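Local atomic coordinates of pyruvate kinase (Toxoplasma gondii, PDB entry 3GG8), a protein that catalyses the last step of glycolysis, the transfer of the phosphoryl group of phosphoenolpyruvate to ADP, which yields pyruvate and ATP. Residues L126-D131 with N156-A161; G146-S151 with M193-V198; V167-V172 with V177-Q182; H211-F216 with R237-L242; P254-V259 with D266-E271. All blocks are in the same frame, centred on the assembly; numbering follows the deposited sequence. Where two conformers were deposited one is given.

Interactions 1, 2 and 3 belong to the small all-beta lid domain of pyruvate kinase, interactions 4 and 5 to its eight-stranded parallel barrel. In the lid, interaction 1 lies at the heart: its centre is about 7 Å from that of interaction 3, whose hairpin pairs with strand 125-129 on one side and strand 157-160 on the other, and about 8 Å from that of interaction 2. In the barrel, interactions 4 and 5, about 17 Å apart between centres, are joined by salt bridges from R237 to E267 and E271. Among these contacts, lid and barrel touch where N197 of interaction 2 meets V259 of interaction 5, their centres about 20 Å apart. In this enzyme family the active site lies in the cleft between these two domains.

Interaction 1. Residues L126-D131 with N156-A161; sequences LKIVTD and NTILIA
L126 begins the contact by sending one branch, CD2, to the end of I160: CD2 of L126 lies 4.3 Å from CD1 of I160. K127 takes the opposite face of the strand, where its charged end forms a cation-pi contact with Y176, a fitting place for a long, partly exposed cation. At I128 the chain turns inward again. With CG1 anti to the carbonyl carbon (chi1 -58°) and the chain extended beyond it (chi2 176°), the side chain reaches its full length across the interior, and its CD1 meets CD1 of I160 tip to tip at 4.2 Å. The same methyl is also 4.4 Å from CD1 of I158, so a single carbon fits against two isoleucines two residues apart on the facing strand. V129 returns to the outer face, against T140, and T130 leaves the strand. The two strands run nearly perpendicular, at 84°, with axes 11.7 Å apart at their closest. That distance is too great for backbone pairing and is bridged by methyl ends alone. Long aliphatic residues suit these positions because each must span half of the gap, and because no polar group of either segment takes part in the contact. I158 leans further on V167 and V169, and on M193. Two strands of one strongly curled sheet, facing each other through a hydrophobic filling, are consistent with the small beta-barrel lid domain of the pyruvate kinase family.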
# COMPACT_ATOMS: atom_id res chain seq x y z
N LEU C 126 28.22 16.15 -50.79
CA LEU C 126 29.08 14.96 -50.82
C LEU C 126 28.39 13.75 -51.46
O LEU C 126 27.37 13.26 -50.96
CB LEU C 126 29.56 14.60 -49.41
CG LEU C 126 30.32 13.28 -49.16
CD1 LEU C 126 31.68 13.25 -49.87
CD2 LEU C 126 30.50 13.09 -47.66
N LYS C 127 28.95 13.29 -52.57
CA LYS C 127 28.49 12.07 -53.20
C LYS C 127 29.11 10.89 -52.48
O LYS C 127 30.32 10.87 -52.23
CB LYS C 127 28.88 12.07 -54.68
CG LYS C 127 28.33 10.91 -55.49
CD LYS C 127 28.37 11.28 -56.96
CE LYS C 127 28.27 10.05 -57.86
NZ LYS C 127 28.20 10.50 -59.30
N ILE C 128 28.29 9.91 -52.09
CA ILE C 128 28.82 8.67 -51.56
C ILE C 128 28.49 7.53 -52.50
O ILE C 128 27.33 7.20 -52.70
CB ILE C 128 28.33 8.37 -50.14
CG1 ILE C 128 28.71 9.51 -49.20
CG2 ILE C 128 28.90 7.02 -49.62
CD1 ILE C 128 28.19 9.34 -47.79
N VAL C 129 29.53 6.93 -53.08
CA VAL C 129 29.36 5.87 -54.09
C VAL C 129 29.53 4.46 -53.52
O VAL C 129 30.09 4.28 -52.43
CB VAL C 129 30.30 6.06 -55.32
CG1 VAL C 129 30.19 7.48 -55.91
CG2 VAL C 129 31.76 5.71 -54.98
N THR C 130 29.08 3.48 -54.29
CA THR C 130 29.10 2.07 -53.92
C THR C 130 30.35 1.33 -54.47
O THR C 130 30.68 0.24 -54.01
CB THR C 130 27.76 1.39 -54.36
OG1 THR C 130 26.77 1.54 -53.33
CG2 THR C 130 27.94 -0.09 -54.68
N ASP C 131 31.05 1.92 -55.45
CA ASP C 131 32.31 1.35 -55.97
C ASP C 131 33.45 1.59 -54.98
O ASP C 131 33.96 2.71 -54.87
CB ASP C 131 32.65 1.94 -57.36
CG ASP C 131 33.93 1.34 -57.97
OD1 ASP C 131 34.31 1.78 -59.07
OD2 ASP C 131 34.55 0.45 -57.37
N ASN C 156 17.03 10.93 -44.73
CA ASN C 156 17.85 10.11 -43.83
C ASN C 156 19.17 10.79 -43.47
O ASN C 156 19.74 11.54 -44.26
CB ASN C 156 18.18 8.75 -44.45
CG ASN C 156 17.12 7.69 -44.17
OD1 ASN C 156 16.56 7.10 -45.10
ND2 ASN C 156 16.85 7.43 -42.89
N THR C 157 19.68 10.50 -42.28
CA THR C 157 20.96 11.01 -41.85
C THR C 157 22.02 9.90 -41.90
O THR C 157 21.76 8.77 -41.49
CB THR C 157 20.86 11.62 -40.44
OG1 THR C 157 20.03 12.79 -40.50
CG2 THR C 157 22.22 12.00 -39.90
N ILE C 158 23.20 10.22 -42.42
CA ILE C 158 24.35 9.31 -42.34
C ILE C 158 25.48 9.96 -41.53
O ILE C 158 25.90 11.09 -41.83
CB ILE C 158 24.92 8.91 -43.73
CG1 ILE C 158 23.88 8.23 -44.60
CG2 ILE C 158 26.15 8.01 -43.57
CD1 ILE C 158 24.34 8.10 -46.05
N LEU C 159 25.96 9.24 -40.52
CA LEU C 159 27.09 9.66 -39.69
C LEU C 159 28.40 9.01 -40.13
O LEU C 159 28.44 7.81 -40.46
CB LEU C 159 26.83 9.37 -38.21
CG LEU C 159 26.33 10.50 -37.31
CD1 LEU C 159 25.07 11.14 -37.85
CD2 LEU C 159 26.08 9.99 -35.91
N ILE C 160 29.47 9.80 -40.13
CA ILE C 160 30.79 9.38 -40.62
C ILE C 160 31.87 9.72 -39.60
O ILE C 160 31.87 10.82 -39.04
CB ILE C 160 31.12 10.04 -41.98
CG1 ILE C 160 30.08 9.65 -43.02
CG2 ILE C 160 32.53 9.65 -42.44
CD1 ILE C 160 30.04 10.57 -44.23
N ALA C 161 32.78 8.78 -39.36
CA ALA C 161 33.93 8.97 -38.44
C ALA C 161 33.52 9.25 -36.99
O ALA C 161 33.72 10.35 -36.48
CB ALA C 161 34.87 10.07 -38.96

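Interaction 2. Residues G146-S151 with M193-V198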
# COMPACT_ATOMS: atom_id res chain seq x y z
N GLY C 146 27.40 -2.08 -49.92
CA GLY C 146 26.92 -2.08 -51.30
C GLY C 146 25.44 -1.75 -51.48
O GLY C 146 25.04 -1.24 -52.53
N ALA C 147 24.65 -2.07 -50.46
CA ALA C 147 23.21 -1.81 -50.45
C ALA C 147 22.84 -0.45 -49.84
O ALA C 147 21.68 -0.20 -49.58
CB ALA C 147 22.49 -2.93 -49.70
N LEU C 148 23.82 0.42 -49.61
CA LEU C 148 23.51 1.78 -49.11
C LEU C 148 22.37 2.51 -49.86
O LEU C 148 21.44 3.04 -49.22
CB LEU C 148 24.78 2.66 -49.06
CG LEU C 148 24.63 4.11 -48.57
CD1 LEU C 148 24.18 4.16 -47.10
CD2 LEU C 148 25.90 4.91 -48.80
N PRO C 149 22.43 2.57 -51.21
CA PRO C 149 21.41 3.37 -51.91
C PRO C 149 20.01 2.76 -51.86
O PRO C 149 19.02 3.45 -52.12
CB PRO C 149 21.93 3.40 -53.36
CG PRO C 149 23.34 2.90 -53.31
CD PRO C 149 23.38 1.95 -52.15
N GLN C 150 19.95 1.48 -51.50
CA GLN C 150 18.69 0.76 -51.33
C GLN C 150 18.30 0.59 -49.84
O GLN C 150 17.41 -0.19 -49.50
CB GLN C 150 18.79 -0.62 -52.01
CG GLN C 150 18.83 -0.56 -53.56
CD GLN C 150 20.24 -0.32 -54.12
OE1 GLN C 150 21.20 -0.94 -53.69
NE2 GLN C 150 20.34 0.59 -55.10
N SER C 151 18.98 1.32 -48.96
CA SER C 151 18.71 1.24 -47.53
C SER C 151 18.31 2.62 -47.02
O SER C 151 17.41 2.78 -46.19
CB SER C 151 19.95 0.75 -46.78
OG SER C 151 20.41 -0.49 -47.30
N MET C 193 30.97 4.23 -40.36
CA MET C 193 29.75 4.91 -40.76
C MET C 193 28.56 4.36 -39.98
O MET C 193 28.50 3.17 -39.65
CB MET C 193 29.52 4.79 -42.27
CG MET C 193 30.61 5.47 -43.10
SD MET C 193 30.45 5.27 -44.89
CE MET C 193 28.87 6.07 -45.21
N ASN C 194 27.62 5.25 -39.67
CA ASN C 194 26.39 4.87 -39.03
C ASN C 194 25.19 5.31 -39.85
O ASN C 194 25.22 6.36 -40.51
CB ASN C 194 26.32 5.43 -37.61
CG ASN C 194 27.39 4.83 -36.71
OD1 ASN C 194 28.55 5.23 -36.77
ND2 ASN C 194 27.01 3.86 -35.89
N LEU C 195 24.15 4.49 -39.80
CA LEU C 195 22.91 4.74 -40.55
C LEU C 195 21.70 4.86 -39.61
O LEU C 195 20.89 3.94 -39.56
CB LEU C 195 22.71 3.59 -41.53
CG LEU C 195 23.17 3.67 -42.98
CD1 LEU C 195 24.42 4.52 -43.25
CD2 LEU C 195 23.30 2.25 -43.57
N PRO C 196 21.58 5.98 -38.87
CA PRO C 196 20.49 6.19 -37.92
C PRO C 196 19.10 5.85 -38.49
O PRO C 196 18.76 6.32 -39.57
CB PRO C 196 20.57 7.70 -37.62
CG PRO C 196 22.01 8.03 -37.82
CD PRO C 196 22.51 7.13 -38.91
N ASN C 197 18.32 5.03 -37.78
CA ASN C 197 16.95 4.69 -38.18
C ASN C 197 16.87 3.84 -39.47
O ASN C 197 15.81 3.78 -40.12
CB ASN C 197 16.11 5.98 -38.32
CG ASN C 197 14.67 5.82 -37.84
OD1 ASN C 197 14.32 4.88 -37.13
ND2 ASN C 197 13.83 6.77 -38.23
N VAL C 198 17.98 3.20 -39.84
CA VAL C 198 18.03 2.33 -41.04
C VAL C 198 18.62 0.96 -40.70
O VAL C 198 19.70 0.86 -40.13
CB VAL C 198 18.84 3.00 -42.20
CG1 VAL C 198 19.04 2.03 -43.36
CG2 VAL C 198 18.17 4.25 -42.70
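S151 OG is held twice: it donates to A147 O at 2.6 Å and is also hydrogen-bonded to Y145 OH. The hydroxyl comes to A147 O from above the carbonyl plane, 51° out of it, where chi1 of -55° has placed it beside its own backbone N. With S151 N bonded to L148 O at 3.0 Å, the serine closes the short turn 147-151 on itself, leaving its CB and carbonyl to face the other segment. V198 fills that side. Its CG1, anti to the backbone N, packs at 3.4 Å from S151 O and 3.8 Å from S151 CB, a methyl in van der Waals contact with the carbonyl oxygen. The second segment leaves the edge strand 193-194 of the lid domain through a type II beta turn, L195 to V198, closed by V198 N to L195 O at 3.0 Å; this is the chain returning from the lid toward the barrel. P196 suits the second place of such a turn, where phi is fixed near its own value, and N197 tolerates the positive phi (68°) of the third. Ahead of the turn, L195 meets L148: CD1 of L148 sits 3.9 Å from CD1 of L195 and 4.1 Å from its CD2, touching both branches. Both leucines also lean on I158.

Interaction 3. Residues V167-V172 with V177-Q182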
# COMPACT_ATOMS: atom_id res chain seq x y z
N VAL C 167 25.86 13.94 -42.56
CA VAL C 167 25.27 14.32 -43.84
C VAL C 167 23.79 13.92 -43.89
O VAL C 167 23.39 12.88 -43.36
CB VAL C 167 26.06 13.76 -45.06
CG1 VAL C 167 27.52 14.27 -45.06
CG2 VAL C 167 26.03 12.24 -45.11
N LYS C 168 22.97 14.78 -44.51
CA LYS C 168 21.57 14.45 -44.80
C LYS C 168 21.48 13.97 -46.25
O LYS C 168 22.04 14.60 -47.15
CB LYS C 168 20.66 15.68 -44.60
CG LYS C 168 19.19 15.35 -44.26
CD LYS C 168 18.20 16.33 -44.92
CE LYS C 168 17.89 17.57 -44.06
NZ LYS C 168 17.03 17.28 -42.86
N VAL C 169 20.78 12.85 -46.46
CA VAL C 169 20.59 12.30 -47.82
C VAL C 169 19.62 13.16 -48.64
O VAL C 169 18.50 13.43 -48.21
CB VAL C 169 20.11 10.81 -47.79
CG1 VAL C 169 19.87 10.29 -49.20
CG2 VAL C 169 21.11 9.91 -47.07
N VAL C 170 20.06 13.57 -49.82
CA VAL C 170 19.28 14.45 -50.69
C VAL C 170 18.67 13.66 -51.87
O VAL C 170 17.54 13.93 -52.29
CB VAL C 170 20.15 15.67 -51.16
CG1 VAL C 170 19.57 16.34 -52.39
CG2 VAL C 170 20.28 16.68 -50.02
N GLU C 171 19.42 12.69 -52.38
CA GLU C 171 19.02 11.91 -53.54
C GLU C 171 19.68 10.54 -53.49
O GLU C 171 20.77 10.40 -52.95
CB GLU C 171 19.43 12.63 -54.83
CG GLU C 171 19.61 11.72 -56.04
CD GLU C 171 19.88 12.47 -57.34
OE1 GLU C 171 20.31 11.81 -58.32
OE2 GLU C 171 19.68 13.70 -57.38
N VAL C 172 19.00 9.54 -54.07
CA VAL C 172 19.54 8.18 -54.17
C VAL C 172 19.58 7.73 -55.62
O VAL C 172 18.65 7.99 -56.37
CB VAL C 172 18.76 7.13 -53.30
CG1 VAL C 172 18.78 7.52 -51.83
CG2 VAL C 172 17.31 6.94 -53.80
N VAL C 177 24.67 7.85 -53.62
CA VAL C 177 23.77 8.68 -52.85
C VAL C 177 24.40 10.08 -52.85
O VAL C 177 25.62 10.22 -52.73
CB VAL C 177 23.62 8.10 -51.40
CG1 VAL C 177 23.14 9.14 -50.41
CG2 VAL C 177 22.68 6.89 -51.41
N ILE C 178 23.56 11.10 -53.07
CA ILE C 178 23.98 12.50 -52.94
C ILE C 178 23.63 12.93 -51.53
O ILE C 178 22.52 12.71 -51.05
CB ILE C 178 23.29 13.45 -53.98
CG1 ILE C 178 23.34 12.88 -55.41
CG2 ILE C 178 23.92 14.85 -53.96
CD1 ILE C 178 24.74 12.62 -55.97
N THR C 179 24.58 13.54 -50.85
CA THR C 179 24.33 13.96 -49.49
C THR C 179 24.72 15.42 -49.31
O THR C 179 25.34 16.02 -50.20
CB THR C 179 25.05 13.07 -48.45
OG1 THR C 179 26.46 13.34 -48.47
CG2 THR C 179 24.80 11.60 -48.70
N GLN C 180 24.37 15.98 -48.17
CA GLN C 180 24.70 17.35 -47.87
C GLN C 180 25.22 17.47 -46.44
O GLN C 180 24.54 17.05 -45.50
CB GLN C 180 23.45 18.19 -48.07
CG GLN C 180 23.69 19.66 -48.27
CD GLN C 180 22.42 20.44 -48.03
OE1 GLN C 180 21.78 20.92 -48.96
NE2 GLN C 180 22.02 20.53 -46.76
N ALA C 181 26.42 18.01 -46.28
CA ALA C 181 27.05 18.12 -44.96
C ALA C 181 26.24 19.00 -44.00
O ALA C 181 25.87 20.11 -44.35
CB ALA C 181 28.47 18.64 -45.09
N GLN C 182 25.95 18.48 -42.81
CA GLN C 182 25.18 19.23 -41.81
C GLN C 182 26.08 20.11 -40.95
O GLN C 182 25.62 21.09 -40.35
CB GLN C 182 24.30 18.31 -40.94
CG GLN C 182 23.17 17.59 -41.69
CD GLN C 182 22.30 18.53 -42.53
OE1 GLN C 182 21.50 19.32 -41.99
NE2 GLN C 182 22.45 18.45 -43.85
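Strands 167-172 and 177-181 form an antiparallel beta hairpin, with axes as close as 4.4 Å and a strong twist that brings their directions to 143°. A classic beta bulge interrupts it: V170 and E171 together face I178, and I178 O takes a good bond from V170 N at 2.9 Å and a longer, weak one from E171 N. Within the bulge I178 N returns a bond to E171 O, and the register is shifted by one past it. V167, V169, V172, V177, T179 and A181 turn to the mostly buried face of the lid domain, where branched and small apolar residues suit a beta-barrel wall. There V169 and V177 meet at about a right angle, CG1 to CG1 at 3.7 Å. T179, beta-branched like the valines, is the polar member of this face; its OG1 is only 3.5 Å from V167 CB, yet the hydroxyl is satisfied, being bonded to L126 O in the next strand. The other face is more open: E171 lies alongside I178, E171 CG 4.0 Å from I178 CG1, while E171 OE1 is hydrogen-bonded to Y176 OH. At the far end Q182, bent back at chi2 (-51°), brings NE2 to 3.4 Å from K168 CB. Q180 O is thereby gripped twice, by K168 N at 2.9 Å and by Q182 NE2 at 3.0 Å, the two donors arriving from opposite faces of its carbonyl plane.

Interaction 4. Residues H211-F216 with R237-L242; sequences HDILNF and RYIRGL
L214 lays its CD2 methyl on the backbone of L242, 3.3 Å from L242 O, with the same carbon 4.4 Å from L242 CG. Although CB of L214 does not point at the other helix, CG lies anti to the carbonyl carbon and a chi2 of 176° carries CD2 across to it. One position earlier, I213 points directly across: its CD1 lies 4.3 Å from I239 CG2 and 4.5 Å from L242 CD2, entering between two residues one helical turn apart. The axes of segments 211-216 and 237-242 run almost side by side, crossing at -25° and 11.1 Å apart, a spacing that suits long aliphatic chains. Their helices, 207-217 and 233-243, are neighbours in the helical layer around the parallel beta barrel of pyruvate kinase, and strand 224-227 lies between them in the chain. I213 reaches inward to I225 of that strand and I239 to A227, so the isoleucines form the buried half of the contact; the leucines, partly exposed, form its outer half. D212, though buried, is paired with K208 and H74 away from this interface. Cohesion between the two segments therefore rests on apolar packing, without directional bonds from one to the other.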
# COMPACT_ATOMS: atom_id res chain seq x y z
N HIS C 211 33.29 -18.60 -37.37
CA HIS C 211 34.59 -19.25 -37.10
C HIS C 211 35.08 -18.96 -35.67
O HIS C 211 35.55 -19.87 -34.95
CB HIS C 211 35.60 -18.79 -38.16
CG HIS C 211 37.00 -19.29 -37.94
ND1 HIS C 211 37.33 -20.63 -37.99
CD2 HIS C 211 38.16 -18.63 -37.71
CE1 HIS C 211 38.63 -20.76 -37.78
NE2 HIS C 211 39.15 -19.56 -37.61
N ASP C 212 34.95 -17.70 -35.26
CA ASP C 212 35.31 -17.30 -33.91
C ASP C 212 34.46 -17.98 -32.83
O ASP C 212 34.98 -18.36 -31.79
CB ASP C 212 35.23 -15.79 -33.78
CG ASP C 212 36.20 -15.07 -34.70
OD1 ASP C 212 37.21 -15.67 -35.11
OD2 ASP C 212 35.96 -13.88 -35.00
N ILE C 213 33.17 -18.12 -33.08
CA ILE C 213 32.29 -18.79 -32.11
C ILE C 213 32.57 -20.30 -32.00
O ILE C 213 32.70 -20.84 -30.89
CB ILE C 213 30.80 -18.55 -32.44
CG1 ILE C 213 30.42 -17.09 -32.10
CG2 ILE C 213 29.89 -19.55 -31.70
CD1 ILE C 213 29.15 -16.59 -32.81
N LEU C 214 32.68 -20.96 -33.14
CA LEU C 214 32.79 -22.41 -33.18
C LEU C 214 34.22 -22.90 -32.93
O LEU C 214 34.42 -23.87 -32.19
CB LEU C 214 32.29 -22.98 -34.51
CG LEU C 214 30.83 -22.79 -34.98
CD1 LEU C 214 30.66 -23.37 -36.40
CD2 LEU C 214 29.82 -23.44 -34.02
N ASN C 215 35.20 -22.25 -33.55
CA ASN C 215 36.57 -22.72 -33.49
C ASN C 215 37.46 -22.05 -32.45
O ASN C 215 38.59 -22.50 -32.22
CB ASN C 215 37.18 -22.75 -34.90
CG ASN C 215 36.39 -23.64 -35.84
OD1 ASN C 215 36.05 -23.25 -36.96
ND2 ASN C 215 36.07 -24.83 -35.38
N PHE C 216 36.93 -21.03 -31.78
CA PHE C 216 37.58 -20.50 -30.61
C PHE C 216 36.67 -20.59 -29.39
O PHE C 216 36.99 -21.31 -28.43
CB PHE C 216 38.06 -19.06 -30.83
CG PHE C 216 39.00 -18.56 -29.75
CD1 PHE C 216 40.38 -18.59 -29.94
CD2 PHE C 216 38.49 -18.09 -28.55
CE1 PHE C 216 41.25 -18.14 -28.95
CE2 PHE C 216 39.34 -17.64 -27.53
CZ PHE C 216 40.73 -17.66 -27.74
N ARG C 237 18.52 -16.68 -32.16
CA ARG C 237 18.16 -18.07 -32.50
C ARG C 237 19.23 -18.71 -33.39
O ARG C 237 19.52 -19.92 -33.27
CB ARG C 237 16.78 -18.14 -33.20
CG ARG C 237 15.61 -17.81 -32.27
CD ARG C 237 14.24 -18.07 -32.88
NE ARG C 237 13.74 -16.92 -33.63
CZ ARG C 237 13.11 -15.86 -33.11
NH1 ARG C 237 12.88 -15.77 -31.81
NH2 ARG C 237 12.70 -14.88 -33.90
N TYR C 238 19.81 -17.90 -34.26
CA TYR C 238 20.86 -18.35 -35.17
C TYR C 238 22.12 -18.77 -34.42
O TYR C 238 22.66 -19.85 -34.68
CB TYR C 238 21.16 -17.29 -36.24
CG TYR C 238 22.27 -17.71 -37.15
CD1 TYR C 238 22.14 -18.83 -37.97
CD2 TYR C 238 23.48 -17.03 -37.17
CE1 TYR C 238 23.18 -19.25 -38.80
CE2 TYR C 238 24.52 -17.42 -37.99
CZ TYR C 238 24.37 -18.53 -38.80
OH TYR C 238 25.41 -18.92 -39.61
N ILE C 239 22.57 -17.93 -33.49
CA ILE C 239 23.72 -18.28 -32.65
C ILE C 239 23.46 -19.54 -31.79
O ILE C 239 24.34 -20.40 -31.69
CB ILE C 239 24.18 -17.12 -31.75
CG1 ILE C 239 24.53 -15.90 -32.61
CG2 ILE C 239 25.40 -17.57 -30.92
CD1 ILE C 239 24.33 -14.59 -31.92
N ARG C 240 22.27 -19.64 -31.20
CA ARG C 240 21.92 -20.80 -30.39
C ARG C 240 21.97 -22.12 -31.17
O ARG C 240 22.46 -23.13 -30.65
CB ARG C 240 20.56 -20.62 -29.73
CG ARG C 240 20.20 -21.74 -28.77
CD ARG C 240 19.11 -21.33 -27.82
NE ARG C 240 19.58 -20.37 -26.82
CZ ARG C 240 19.14 -19.12 -26.71
NH1 ARG C 240 19.62 -18.33 -25.76
NH2 ARG C 240 18.21 -18.67 -27.55
N GLY C 241 21.50 -22.11 -32.41
CA GLY C 241 21.55 -23.30 -33.24
C GLY C 241 22.97 -23.60 -33.69
O GLY C 241 23.37 -24.76 -33.83
N LEU C 242 23.72 -22.53 -33.93
CA LEU C 242 25.14 -22.60 -34.26
C LEU C 242 25.91 -23.28 -33.13
O LEU C 242 26.70 -24.19 -33.38
CB LEU C 242 25.69 -21.20 -34.46
CG LEU C 242 26.68 -20.84 -35.55
CD1 LEU C 242 26.18 -21.33 -36.92
CD2 LEU C 242 26.87 -19.32 -35.53

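Interaction 5. Residues P254-V259 with D266-E271; sequences PKIENV and DEILAE
I268 carries the whole helical side of this contact, and its CG2 methyl is the tight point. That carbon lies 3.8 Å from both CB and CG of P254, meeting the ring at these two atoms as the two side chains run antiparallel alongside one another. I256, next but one along the strand, adds a second contact to the same methyl: its CD1 is 4.0 Å from I268 CG2 and 4.1 Å from I268 CD1, the isoleucines meeting tip to tip. In I268 a chi1 of -68° puts CG2 anti to the backbone N and CG1 beside it, so both branches find a partner. I275 touches both isoleucines, and M298 touches I256. This is the usual packing of a beta/alpha barrel, a parallel strand (251-256) whose outward residues are covered by a following helix (265-271). Proline suits its place because its ring supplies a rigid apolar surface; lacking an N-H, P254 can bond to the backbone of M276 only as an acceptor, through its carbonyl.

The open side of the helix is that of D266, E267 and A270, whereas L269 turns into the core beside I275. On the strand, K255 points away from the helix, into a salt bridge with D101, while N258 is the N-cap of the next helix, which starts with V259 against L25 of a second subunit. The join between strand and helix is thus methyl packing with no polar bond between the two segments, while the acids of the helix pair with basic residues elsewhere, D266 with K301, E267 and E271 with R237.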
# COMPACT_ATOMS: atom_id res chain seq x y z
N PRO C 254 23.28 -10.54 -26.50
CA PRO C 254 23.18 -9.61 -27.63
C PRO C 254 23.56 -8.19 -27.23
O PRO C 254 23.23 -7.73 -26.13
CB PRO C 254 21.69 -9.67 -28.00
CG PRO C 254 21.21 -10.96 -27.47
CD PRO C 254 21.98 -11.18 -26.21
N LYS C 255 24.28 -7.51 -28.13
CA LYS C 255 24.63 -6.12 -27.97
C LYS C 255 23.62 -5.25 -28.73
O LYS C 255 23.38 -5.45 -29.93
CB LYS C 255 26.07 -5.87 -28.46
CG LYS C 255 27.15 -6.45 -27.55
CD LYS C 255 28.55 -6.48 -28.18
CE LYS C 255 29.09 -5.10 -28.42
NZ LYS C 255 30.49 -5.24 -28.93
N ILE C 256 23.00 -4.31 -28.02
CA ILE C 256 21.99 -3.45 -28.63
C ILE C 256 22.72 -2.18 -28.99
O ILE C 256 23.22 -1.49 -28.09
CB ILE C 256 20.78 -3.16 -27.69
CG1 ILE C 256 20.17 -4.46 -27.12
CG2 ILE C 256 19.71 -2.27 -28.40
CD1 ILE C 256 19.59 -5.46 -28.16
N GLU C 257 22.78 -1.90 -30.29
CA GLU C 257 23.60 -0.82 -30.85
C GLU C 257 22.89 0.10 -31.84
O GLU C 257 23.43 1.16 -32.18
CB GLU C 257 24.85 -1.37 -31.54
CG GLU C 257 25.56 -2.50 -30.80
CD GLU C 257 26.96 -2.72 -31.30
OE1 GLU C 257 27.39 -3.87 -31.40
OE2 GLU C 257 27.64 -1.72 -31.58
N ASN C 258 21.71 -0.29 -32.33
CA ASN C 258 20.94 0.60 -33.22
C ASN C 258 19.42 0.55 -32.98
O ASN C 258 18.95 -0.05 -32.00
CB ASN C 258 21.34 0.42 -34.70
CG ASN C 258 20.83 -0.88 -35.32
OD1 ASN C 258 20.47 -1.83 -34.62
ND2 ASN C 258 20.79 -0.92 -36.66
N VAL C 259 18.68 1.22 -33.87
CA VAL C 259 17.22 1.28 -33.81
C VAL C 259 16.53 -0.10 -33.96
O VAL C 259 15.55 -0.36 -33.27
CB VAL C 259 16.66 2.35 -34.81
CG1 VAL C 259 15.12 2.26 -34.97
CG2 VAL C 259 17.06 3.75 -34.35
N ASP C 266 12.27 -6.57 -27.08
CA ASP C 266 11.56 -7.53 -26.25
C ASP C 266 11.74 -8.97 -26.73
O ASP C 266 11.97 -9.87 -25.92
CB ASP C 266 10.08 -7.16 -26.13
CG ASP C 266 9.86 -5.89 -25.30
OD1 ASP C 266 10.49 -5.72 -24.25
OD2 ASP C 266 9.04 -5.04 -25.70
N GLU C 267 11.66 -9.18 -28.04
CA GLU C 267 11.87 -10.49 -28.63
C GLU C 267 13.36 -10.90 -28.53
O GLU C 267 13.67 -12.07 -28.28
CB GLU C 267 11.36 -10.51 -30.08
CG GLU C 267 11.17 -11.91 -30.71
CD GLU C 267 11.01 -11.87 -32.25
OE1 GLU C 267 10.91 -10.75 -32.82
OE2 GLU C 267 10.99 -12.95 -32.89
N ILE C 268 14.26 -9.93 -28.70
CA ILE C 268 15.70 -10.18 -28.47
C ILE C 268 15.95 -10.62 -27.02
O ILE C 268 16.57 -11.65 -26.78
CB ILE C 268 16.55 -8.94 -28.83
CG1 ILE C 268 16.52 -8.67 -30.34
CG2 ILE C 268 17.99 -9.08 -28.32
CD1 ILE C 268 16.98 -7.25 -30.71
N LEU C 269 15.45 -9.86 -26.06
CA LEU C 269 15.61 -10.20 -24.66
C LEU C 269 15.06 -11.59 -24.33
O LEU C 269 15.69 -12.35 -23.59
CB LEU C 269 14.94 -9.16 -23.77
CG LEU C 269 14.93 -9.37 -22.25
CD1 LEU C 269 16.31 -9.65 -21.66
CD2 LEU C 269 14.29 -8.14 -21.58
N ALA C 270 13.88 -11.92 -24.87
CA ALA C 270 13.25 -13.22 -24.61
C ALA C 270 14.11 -14.37 -25.10
O ALA C 270 14.14 -15.41 -24.47
CB ALA C 270 11.85 -13.29 -25.24
N GLU C 271 14.80 -14.18 -26.22
CA GLU C 271 15.64 -15.25 -26.78
C GLU C 271 17.01 -15.34 -26.13
O GLU C 271 17.70 -16.36 -26.24
CB GLU C 271 15.81 -15.08 -28.29
CG GLU C 271 14.61 -15.49 -29.12
CD GLU C 271 14.26 -16.97 -28.99
OE1 GLU C 271 15.02 -17.71 -28.35
OE2 GLU C 271 13.20 -17.38 -29.53